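Local coordinates for SusD homolog (PDB 3EHM), which probably binds mucin O-glycans on the surface of a human gut symbiont, as a SusD-like outer-membrane lipoprotein, at residues A[220-223]-A[224-227]; A[351-354]-A[355-359]; A[165-168]-A[169-173]. All coordinates share one frame; numbering follows the deposited sequence.

Overall arrangement
Two of the three contacts lie within helices 160-178 and 220-231; the third covers the C-terminal end of helix 344-356 and the turn that follows. In a fold whose regular structure is mainly helical, they illustrate how the local bonds of each segment stand beside side chains that pack on the next helix. Contact 1 (220-227) is the middle member, its centre about 12 Å from the centres of both contact 2 (351-359) and contact 3 (165-173). I227 CD1 packs on A354 CB of contact 2 at 3.7 Å, while L222 CD1 meets L168 CD1 of contact 3 at 3.6 Å. Contacts 2 and 3 do not touch; their nearest atoms are about 11 Å apart.

Contact 1: residues A[220-223]-A[224-227]; sequences ETLA and KEYI
The opening turns of helix 220-231 bring E220 against K224 and L222 against Y226, both pairs spaced i to i+4. Charge joins the first pair: E220 OE2 and K224 NZ form a salt bridge at 3.4 Å. The lysine chain is extended beyond CG and, with CG set beside its own backbone N (chi1 -66°), runs back along the helix towards E220. Its carbons take part as well: K224 CE lies 3.4 Å from E220 CG. K224 CG is 3.2 Å from E220 O. In the second pair, L222 CD1 reaches Y226 CE1 at 3.8 Å, and the ring turns its edge to L222 O, which lies in the ring plane. In the main chain, K224 N bonds E220 O at 2.9 Å. A223 O is gripped twice: I227 N approaches at 2.9 Å nearly along the C=O axis, and Y226 N comes at 3.3 Å from above the carbonyl plane. Y226 also packs on helices 160-178 and 197-215, whereas E220 and K224 are largely exposed, though both touch L359. The chemistry is thus divided: a rather long ion pair that solvent would probably weaken, and apolar packing between helices.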
ATOM      1  N   GLU A 220      -8.005  -4.995  20.507  1.00 22.55           N
ATOM      2  CA  GLU A 220      -8.071  -6.439  20.326  1.00 23.69           C
ATOM      3  C   GLU A 220      -9.506  -6.969  20.287  1.00 24.44           C
ATOM      4  O   GLU A 220      -9.807  -7.925  19.565  1.00 25.18           O
ATOM      5  CB  GLU A 220      -7.284  -7.134  21.437  1.00 24.63           C
ATOM      6  CG  GLU A 220      -7.370  -8.644  21.397  1.00 28.40           C
ATOM      7  CD  GLU A 220      -6.464  -9.305  22.415  1.00 30.63           C
ATOM      8  OE1 GLU A 220      -6.398  -8.816  23.565  1.00 31.24           O
ATOM      9  OE2 GLU A 220      -5.826 -10.321  22.066  1.00 31.83           O
ATOM     10  N   THR A 221     -10.392  -6.352  21.060  1.00 24.75           N
ATOM     11  CA  THR A 221     -11.789  -6.775  21.098  1.00 24.18           C
ATOM     12  C   THR A 221     -12.424  -6.648  19.712  1.00 23.25           C
ATOM     13  O   THR A 221     -13.074  -7.576  19.235  1.00 22.88           O
ATOM     14  CB  THR A 221     -12.596  -5.931  22.109  1.00 25.73           C
ATOM     15  OG1 THR A 221     -12.039  -6.090  23.422  1.00 24.84           O
ATOM     16  CG2 THR A 221     -14.049  -6.371  22.129  1.00 25.53           C
ATOM     17  N   LEU A 222     -12.229  -5.501  19.068  1.00 22.62           N
ATOM     18  CA  LEU A 222     -12.779  -5.282  17.733  1.00 22.54           C
ATOM     19  C   LEU A 222     -12.173  -6.282  16.758  1.00 22.94           C
ATOM     20  O   LEU A 222     -12.866  -6.812  15.889  1.00 24.15           O
ATOM     21  CB  LEU A 222     -12.482  -3.859  17.251  1.00 21.68           C
ATOM     22  CG  LEU A 222     -12.839  -3.561  15.791  1.00 19.53           C
ATOM     23  CD1 LEU A 222     -14.338  -3.722  15.573  1.00 19.83           C
ATOM     24  CD2 LEU A 222     -12.397  -2.149  15.443  1.00 21.26           C
ATOM     25  N   ALA A 223     -10.874  -6.534  16.903  1.00 21.55           N
ATOM     26  CA  ALA A 223     -10.181  -7.479  16.032  1.00 22.21           C
ATOM     27  C   ALA A 223     -10.844  -8.844  16.138  1.00 22.34           C
ATOM     28  O   ALA A 223     -11.146  -9.482  15.131  1.00 21.68           O
ATOM     29  CB  ALA A 223      -8.713  -7.576  16.423  1.00 19.82           C
ATOM     30  N   LYS A 224     -11.076  -9.282  17.371  1.00 23.46           N
ATOM     31  CA  LYS A 224     -11.707 -10.573  17.619  1.00 24.23           C
ATOM     32  C   LYS A 224     -13.171 -10.600  17.184  1.00 24.30           C
ATOM     33  O   LYS A 224     -13.721 -11.660  16.909  1.00 24.73           O
ATOM     34  CB  LYS A 224     -11.615 -10.919  19.107  1.00 26.03           C
ATOM     35  CG  LYS A 224     -10.198 -11.146  19.615  1.00 25.82           C
ATOM     36  CD  LYS A 224     -10.190 -11.351  21.126  1.00 29.26           C
ATOM     37  CE  LYS A 224      -8.812 -11.730  21.643  1.00 29.24           C
ATOM     38  NZ  LYS A 224      -8.769 -11.747  23.136  1.00 32.40           N
ATOM     39  N   GLU A 225     -13.806  -9.433  17.125  1.00 25.14           N
ATOM     40  CA  GLU A 225     -15.208  -9.369  16.726  1.00 25.49           C
ATOM     41  C   GLU A 225     -15.401  -9.736  15.256  1.00 25.51           C
ATOM     42  O   GLU A 225     -16.500 -10.118  14.859  1.00 26.99           O
ATOM     43  CB  GLU A 225     -15.778  -7.963  16.973  1.00 28.06           C
ATOM     44  CG  GLU A 225     -17.308  -7.895  16.952  1.00 29.04           C
ATOM     45  CD  GLU A 225     -17.851  -6.471  17.001  1.00 32.57           C
ATOM     46  OE1 GLU A 225     -17.184  -5.590  17.587  1.00 32.59           O
ATOM     47  OE2 GLU A 225     -18.959  -6.233  16.463  1.00 33.23           O
ATOM     48  N   TYR A 226     -14.340  -9.641  14.452  1.00 23.44           N
ATOM     49  CA  TYR A 226     -14.461  -9.938  13.026  1.00 21.14           C
ATOM     50  C   TYR A 226     -13.460 -10.899  12.392  1.00 21.23           C
ATOM     51  O   TYR A 226     -13.746 -11.470  11.337  1.00 21.75           O
ATOM     52  CB  TYR A 226     -14.429  -8.640  12.211  1.00 20.62           C
ATOM     53  CG  TYR A 226     -15.613  -7.726  12.422  1.00 20.33           C
ATOM     54  CD1 TYR A 226     -15.663  -6.853  13.506  1.00 20.51           C
ATOM     55  CD2 TYR A 226     -16.681  -7.728  11.528  1.00 20.85           C
ATOM     56  CE1 TYR A 226     -16.750  -5.998  13.692  1.00 21.30           C
ATOM     57  CE2 TYR A 226     -17.769  -6.884  11.703  1.00 21.30           C
ATOM     58  CZ  TYR A 226     -17.798  -6.020  12.783  1.00 23.14           C
ATOM     59  OH  TYR A 226     -18.868  -5.168  12.942  1.00 23.92           O
ATOM     60  N   ILE A 227     -12.293 -11.075  13.001  1.00 20.07           N
ATOM     61  CA  ILE A 227     -11.286 -11.954  12.414  1.00 18.80           C
ATOM     62  C   ILE A 227     -11.774 -13.392  12.259  1.00 17.76           C
ATOM     63  O   ILE A 227     -11.450 -14.064  11.280  1.00 16.16           O
ATOM     64  CB  ILE A 227      -9.975 -11.930  13.235  1.00 19.55           C
ATOM     65  CG1 ILE A 227      -8.855 -12.587  12.432  1.00 19.72           C
ATOM     66  CG2 ILE A 227     -10.159 -12.655  14.559  1.00 20.40           C
ATOM     67  CD1 ILE A 227      -7.466 -12.235  12.938  1.00 21.72           C
TER

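Contact 2: residues A[351-354]-A[355-359]; sequences KAEA and ALYNL
Backbone bonding dominates where L359 turns back to A354 and ends helix 344-356. The last regular helical bonds run from A355 N to K351 O, from L356 N to A352 O and from Y357 N to E353 O, the last of these 3.1 Å long. Y357 is the first residue to leave helical angles, and N358, with a positive phi of 56°, is the C-prime residue of a Schellman motif. Its two defining bonds are L359 N to A354 O, 2.9 Å long, and N358 N to A355 O, 3.1 Å long. Through them, carbonyls of the final turn receive donors from the chain as it departs.

Apolar contact follows the same reversal: A354 CB and L359 CB come within 4.3 Å, a loose approach across the motif. Around them, I360 and I227 also pack on A354.

The aromatic contact belongs to E353 and Y357. The extended glutamate chain and the ring cross obliquely, with E353 CG 4.0 Å from Y357 CD2 and the carboxylate plane turned 71° from that of the ring. The tyrosine CG stands beside its backbone N (chi1 -72°), placing the ring so that its edge faces E353 O. F217 meets this ring edge-to-face, and the ring of H216 also adjoins it.

Partners from other parts of the fold hold the glutamate head: OE1 forms a salt bridge with R458 NH2, and OE2 is hydrogen-bonded to H216 NE2. E353 is therefore buried with both carboxylate oxygens satisfied, its CG methylene packing against the tyrosine ring. The cationic arginine would probably favour the charged form of the carboxylate, so that a helix terminus capped by main-chain bonds also carries a compensated charge in its packed surface.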
ATOM      1  N   LYS A 351      -2.347 -14.013   8.545  1.00 14.17           N
ATOM      2  CA  LYS A 351      -2.677 -15.141   9.412  1.00 15.14           C
ATOM      3  C   LYS A 351      -1.511 -15.420  10.362  1.00 14.84           C
ATOM      4  O   LYS A 351      -1.715 -15.780  11.523  1.00 15.60           O
ATOM      5  CB  LYS A 351      -2.992 -16.388   8.573  1.00 15.04           C
ATOM      6  CG  LYS A 351      -4.281 -16.261   7.772  1.00 17.50           C
ATOM      7  CD  LYS A 351      -4.622 -17.530   7.003  1.00 21.01           C
ATOM      8  CE  LYS A 351      -4.983 -18.669   7.936  1.00 24.28           C
ATOM      9  NZ  LYS A 351      -5.416 -19.880   7.181  1.00 24.80           N
ATOM     10  N   ALA A 352      -0.291 -15.241   9.865  1.00 14.60           N
ATOM     11  CA  ALA A 352       0.904 -15.458  10.674  1.00 13.95           C
ATOM     12  C   ALA A 352       0.882 -14.549  11.901  1.00 13.90           C
ATOM     13  O   ALA A 352       1.097 -14.999  13.034  1.00 13.69           O
ATOM     14  CB  ALA A 352       2.151 -15.182   9.838  1.00 13.00           C
ATOM     15  N   GLU A 353       0.628 -13.265  11.679  1.00 13.50           N
ATOM     16  CA  GLU A 353       0.579 -12.317  12.784  1.00 14.25           C
ATOM     17  C   GLU A 353      -0.598 -12.645  13.696  1.00 14.63           C
ATOM     18  O   GLU A 353      -0.480 -12.601  14.918  1.00 13.98           O
ATOM     19  CB  GLU A 353       0.428 -10.880  12.278  1.00 15.55           C
ATOM     20  CG  GLU A 353       0.619  -9.848  13.382  1.00 16.55           C
ATOM     21  CD  GLU A 353       0.424  -8.418  12.916  1.00 18.86           C
ATOM     22  OE1 GLU A 353       0.625  -8.144  11.715  1.00 16.23           O
ATOM     23  OE2 GLU A 353       0.083  -7.563  13.764  1.00 19.68           O
ATOM     24  N   ALA A 354      -1.737 -12.977  13.097  1.00 14.51           N
ATOM     25  CA  ALA A 354      -2.925 -13.301  13.883  1.00 13.63           C
ATOM     26  C   ALA A 354      -2.642 -14.465  14.826  1.00 14.38           C
ATOM     27  O   ALA A 354      -2.985 -14.417  16.010  1.00 14.80           O
ATOM     28  CB  ALA A 354      -4.085 -13.643  12.961  1.00 12.21           C
ATOM     29  N   ALA A 355      -2.009 -15.506  14.302  1.00 14.47           N
ATOM     30  CA  ALA A 355      -1.685 -16.678  15.100  1.00 16.47           C
ATOM     31  C   ALA A 355      -0.644 -16.342  16.164  1.00 16.58           C
ATOM     32  O   ALA A 355      -0.693 -16.860  17.279  1.00 17.71           O
ATOM     33  CB  ALA A 355      -1.173 -17.800  14.196  1.00 14.88           C
ATOM     34  N   LEU A 356       0.290 -15.464  15.817  1.00 16.50           N
ATOM     35  CA  LEU A 356       1.343 -15.064  16.744  1.00 16.29           C
ATOM     36  C   LEU A 356       0.760 -14.402  17.994  1.00 16.65           C
ATOM     37  O   LEU A 356       1.314 -14.524  19.084  1.00 17.45           O
ATOM     38  CB  LEU A 356       2.320 -14.108  16.049  1.00 15.62           C
ATOM     39  CG  LEU A 356       3.529 -13.618  16.856  1.00 16.98           C
ATOM     40  CD1 LEU A 356       4.398 -14.802  17.252  1.00 14.16           C
ATOM     41  CD2 LEU A 356       4.340 -12.627  16.017  1.00 15.76           C
ATOM     42  N   TYR A 357      -0.361 -13.705  17.835  1.00 16.45           N
ATOM     43  CA  TYR A 357      -1.004 -13.036  18.963  1.00 16.28           C
ATOM     44  C   TYR A 357      -2.257 -13.758  19.449  1.00 17.24           C
ATOM     45  O   TYR A 357      -3.123 -13.165  20.093  1.00 17.52           O
ATOM     46  CB  TYR A 357      -1.305 -11.579  18.594  1.00 15.97           C
ATOM     47  CG  TYR A 357      -0.039 -10.753  18.532  1.00 17.80           C
ATOM     48  CD1 TYR A 357       0.539 -10.243  19.696  1.00 19.08           C
ATOM     49  CD2 TYR A 357       0.638 -10.565  17.326  1.00 18.02           C
ATOM     50  CE1 TYR A 357       1.767  -9.572  19.663  1.00 19.63           C
ATOM     51  CE2 TYR A 357       1.864  -9.899  17.281  1.00 19.31           C
ATOM     52  CZ  TYR A 357       2.422  -9.407  18.455  1.00 20.68           C
ATOM     53  OH  TYR A 357       3.638  -8.765  18.417  1.00 19.81           O
ATOM     54  N   ASN A 358      -2.345 -15.046  19.127  1.00 18.89           N
ATOM     55  CA  ASN A 358      -3.464 -15.889  19.545  1.00 20.82           C
ATOM     56  C   ASN A 358      -4.866 -15.434  19.157  1.00 21.10           C
ATOM     57  O   ASN A 358      -5.815 -15.636  19.917  1.00 21.01           O
ATOM     58  CB  ASN A 358      -3.420 -16.089  21.062  1.00 24.23           C
ATOM     59  CG  ASN A 358      -2.388 -17.109  21.486  1.00 28.77           C
ATOM     60  OD1 ASN A 358      -1.196 -16.957  21.219  1.00 31.93           O
ATOM     61  ND2 ASN A 358      -2.843 -18.161  22.156  1.00 33.71           N
ATOM     62  N   LEU A 359      -5.006 -14.830  17.984  1.00 19.41           N
ATOM     63  CA  LEU A 359      -6.317 -14.384  17.530  1.00 19.06           C
ATOM     64  C   LEU A 359      -6.983 -15.521  16.751  1.00 19.11           C
ATOM     65  O   LEU A 359      -8.207 -15.611  16.681  1.00 19.65           O
ATOM     66  CB  LEU A 359      -6.175 -13.136  16.651  1.00 19.60           C
ATOM     67  CG  LEU A 359      -5.468 -11.943  17.304  1.00 20.14           C
ATOM     68  CD1 LEU A 359      -5.467 -10.762  16.347  1.00 20.96           C
ATOM     69  CD2 LEU A 359      -6.167 -11.572  18.601  1.00 23.40           C
TER

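Contact 3: residues A[165-168]-A[169-173]; sequences RSML and ADLSK
Three first torsions of one kind fold D170, L171 and S172 back over S166, M167 and L168 in the preceding turn of helix 160-178: CG of D170 and L171 and OG of S172 each stand beside the residue's own backbone N, with chi1 of -71°, -76° and -64° respectively. The result is an amphipathic helix turn in the helical SusD-like fold, where each side chain passes close to the carbonyl four residues earlier.

For D170 this brings OD2 to 3.1 Å from S166 O. Both atoms are acceptors, so the closeness is no bond; OD2 is instead hydrogen-bonded to Y145 OH, outside the helix. The bond joining this pair is in the main chain, from D170 N to S166 O at 2.9 Å. An alanine here would be likely to leave the Y145 hydroxyl without its carboxylate mate and so to weaken the tie between the helix and the loop carrying that tyrosine.

On the buried side, L171 CG rests 3.3 Å from M167 O, the carbonyl that L171 N also bonds at 2.8 Å. The side chain of M167, a selenomethionine, is only loosely engaged there, M167 CG to L171 CD1 measuring 4.4 Å. Both residues lie against I211 of helix 197-215, and M167 reaches N130 and L134 of helix 116-140 as well.

R165 directs its guanidinium group elsewhere, NE making a salt bridge with E161 and NH2 one with D219, just ahead of helix 220-231. The R165 carbonyl oxygen accepts a weak bond from A169 N at 3.4 Å. S172 faces helix 220-231, touching Y226; S172 N bonds L168 O at 3.1 Å, and the serine OG sits 3.2 Å from that carbonyl oxygen, L168 O.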
ATOM      1  N   ARG A 165     -14.513   0.775  12.531  1.00 17.36           N
ATOM      2  CA  ARG A 165     -15.639   0.019  13.078  1.00 16.99           C
ATOM      3  C   ARG A 165     -16.766  -0.087  12.060  1.00 16.04           C
ATOM      4  O   ARG A 165     -17.379  -1.143  11.909  1.00 14.46           O
ATOM      5  CB  ARG A 165     -16.180   0.692  14.347  1.00 17.81           C
ATOM      6  CG  ARG A 165     -15.288   0.546  15.564  1.00 23.72           C
ATOM      7  CD  ARG A 165     -15.876   1.243  16.787  1.00 23.03           C
ATOM      8  NE  ARG A 165     -15.042   1.032  17.965  1.00 26.30           N
ATOM      9  CZ  ARG A 165     -14.941  -0.127  18.609  1.00 26.62           C
ATOM     10  NH1 ARG A 165     -15.628  -1.182  18.189  1.00 28.07           N
ATOM     11  NH2 ARG A 165     -14.151  -0.233  19.668  1.00 27.98           N
ATOM     12  N   SER A 166     -17.030   1.017  11.364  1.00 16.77           N
ATOM     13  CA  SER A 166     -18.096   1.073  10.369  1.00 16.81           C
ATOM     14  C   SER A 166     -17.794   0.262   9.113  1.00 16.45           C
ATOM     15  O   SER A 166     -18.689  -0.378   8.552  1.00 17.09           O
ATOM     16  CB  SER A 166     -18.376   2.530   9.992  1.00 18.71           C
ATOM     17  OG  SER A 166     -18.698   3.296  11.146  1.00 20.13           O
HETATM   18  N   MSE A 167     -16.541   0.280   8.669  1.00 14.95           N
HETATM   19  CA  MSE A 167     -16.168  -0.464   7.474  1.00 16.28           C
HETATM   20  C   MSE A 167     -16.258  -1.971   7.692  1.00 15.01           C
HETATM   21  O   MSE A 167     -16.656  -2.710   6.793  1.00 15.00           O
HETATM   22  CB  MSE A 167     -14.756  -0.092   7.022  1.00 18.28           C
HETATM   23  CG  MSE A 167     -14.441  -0.582   5.622  1.00 21.69           C
HETATM   24 SE   MSE A 167     -12.679  -0.066   5.038  1.00 29.02          SE
HETATM   25  CE  MSE A 167     -12.843   1.851   5.189  1.00 22.07           C
ATOM     26  N   LEU A 168     -15.883  -2.432   8.884  1.00 16.21           N
ATOM     27  CA  LEU A 168     -15.953  -3.858   9.190  1.00 16.73           C
ATOM     28  C   LEU A 168     -17.410  -4.324   9.143  1.00 16.91           C
ATOM     29  O   LEU A 168     -17.723  -5.387   8.603  1.00 17.89           O
ATOM     30  CB  LEU A 168     -15.345  -4.137  10.570  1.00 16.08           C
ATOM     31  CG  LEU A 168     -13.812  -4.155  10.660  1.00 15.71           C
ATOM     32  CD1 LEU A 168     -13.374  -4.141  12.111  1.00 13.36           C
ATOM     33  CD2 LEU A 168     -13.266  -5.392   9.944  1.00 16.14           C
ATOM     34  N   ALA A 169     -18.303  -3.520   9.702  1.00 18.80           N
ATOM     35  CA  ALA A 169     -19.717  -3.860   9.705  1.00 18.42           C
ATOM     36  C   ALA A 169     -20.241  -3.865   8.272  1.00 19.13           C
ATOM     37  O   ALA A 169     -21.008  -4.750   7.886  1.00 18.68           O
ATOM     38  CB  ALA A 169     -20.490  -2.858  10.550  1.00 19.70           C
ATOM     39  N   ASP A 170     -19.822  -2.880   7.481  1.00 18.49           N
ATOM     40  CA  ASP A 170     -20.266  -2.797   6.094  1.00 17.66           C
ATOM     41  C   ASP A 170     -19.754  -3.973   5.265  1.00 16.89           C
ATOM     42  O   ASP A 170     -20.467  -4.477   4.394  1.00 15.12           O
ATOM     43  CB  ASP A 170     -19.822  -1.478   5.448  1.00 20.22           C
ATOM     44  CG  ASP A 170     -20.589  -0.276   5.982  1.00 24.81           C
ATOM     45  OD1 ASP A 170     -21.770  -0.438   6.354  1.00 26.25           O
ATOM     46  OD2 ASP A 170     -20.017   0.833   6.016  1.00 25.22           O
ATOM     47  N   LEU A 171     -18.518  -4.400   5.521  1.00 16.16           N
ATOM     48  CA  LEU A 171     -17.950  -5.531   4.787  1.00 16.26           C
ATOM     49  C   LEU A 171     -18.736  -6.803   5.094  1.00 16.52           C
ATOM     50  O   LEU A 171     -19.024  -7.591   4.196  1.00 16.68           O
ATOM     51  CB  LEU A 171     -16.470  -5.730   5.145  1.00 15.89           C
ATOM     52  CG  LEU A 171     -15.499  -4.729   4.504  1.00 16.86           C
ATOM     53  CD1 LEU A 171     -14.093  -4.934   5.057  1.00 17.17           C
ATOM     54  CD2 LEU A 171     -15.510  -4.907   2.982  1.00 16.76           C
ATOM     55  N   SER A 172     -19.089  -7.002   6.358  1.00 16.85           N
ATOM     56  CA  SER A 172     -19.859  -8.183   6.739  1.00 18.01           C
ATOM     57  C   SER A 172     -21.226  -8.153   6.064  1.00 17.59           C
ATOM     58  O   SER A 172     -21.764  -9.193   5.688  1.00 18.35           O
ATOM     59  CB  SER A 172     -20.041  -8.247   8.256  1.00 18.41           C
ATOM     60  OG  SER A 172     -18.796  -8.395   8.903  1.00 24.88           O
ATOM     61  N   LYS A 173     -21.789  -6.957   5.915  1.00 18.44           N
ATOM     62  CA  LYS A 173     -23.085  -6.823   5.264  1.00 19.27           C
ATOM     63  C   LYS A 173     -22.978  -7.234   3.799  1.00 18.56           C
ATOM     64  O   LYS A 173     -23.836  -7.948   3.281  1.00 18.62           O
ATOM     65  CB  LYS A 173     -23.595  -5.387   5.354  1.00 21.11           C
ATOM     66  CG  LYS A 173     -24.950  -5.194   4.685  1.00 26.35           C
ATOM     67  CD  LYS A 173     -25.423  -3.753   4.758  1.00 28.39           C
ATOM     68  CE  LYS A 173     -26.752  -3.588   4.029  1.00 31.27           C
ATOM     69  NZ  LYS A 173     -27.232  -2.173   4.057  1.00 33.45           N
TER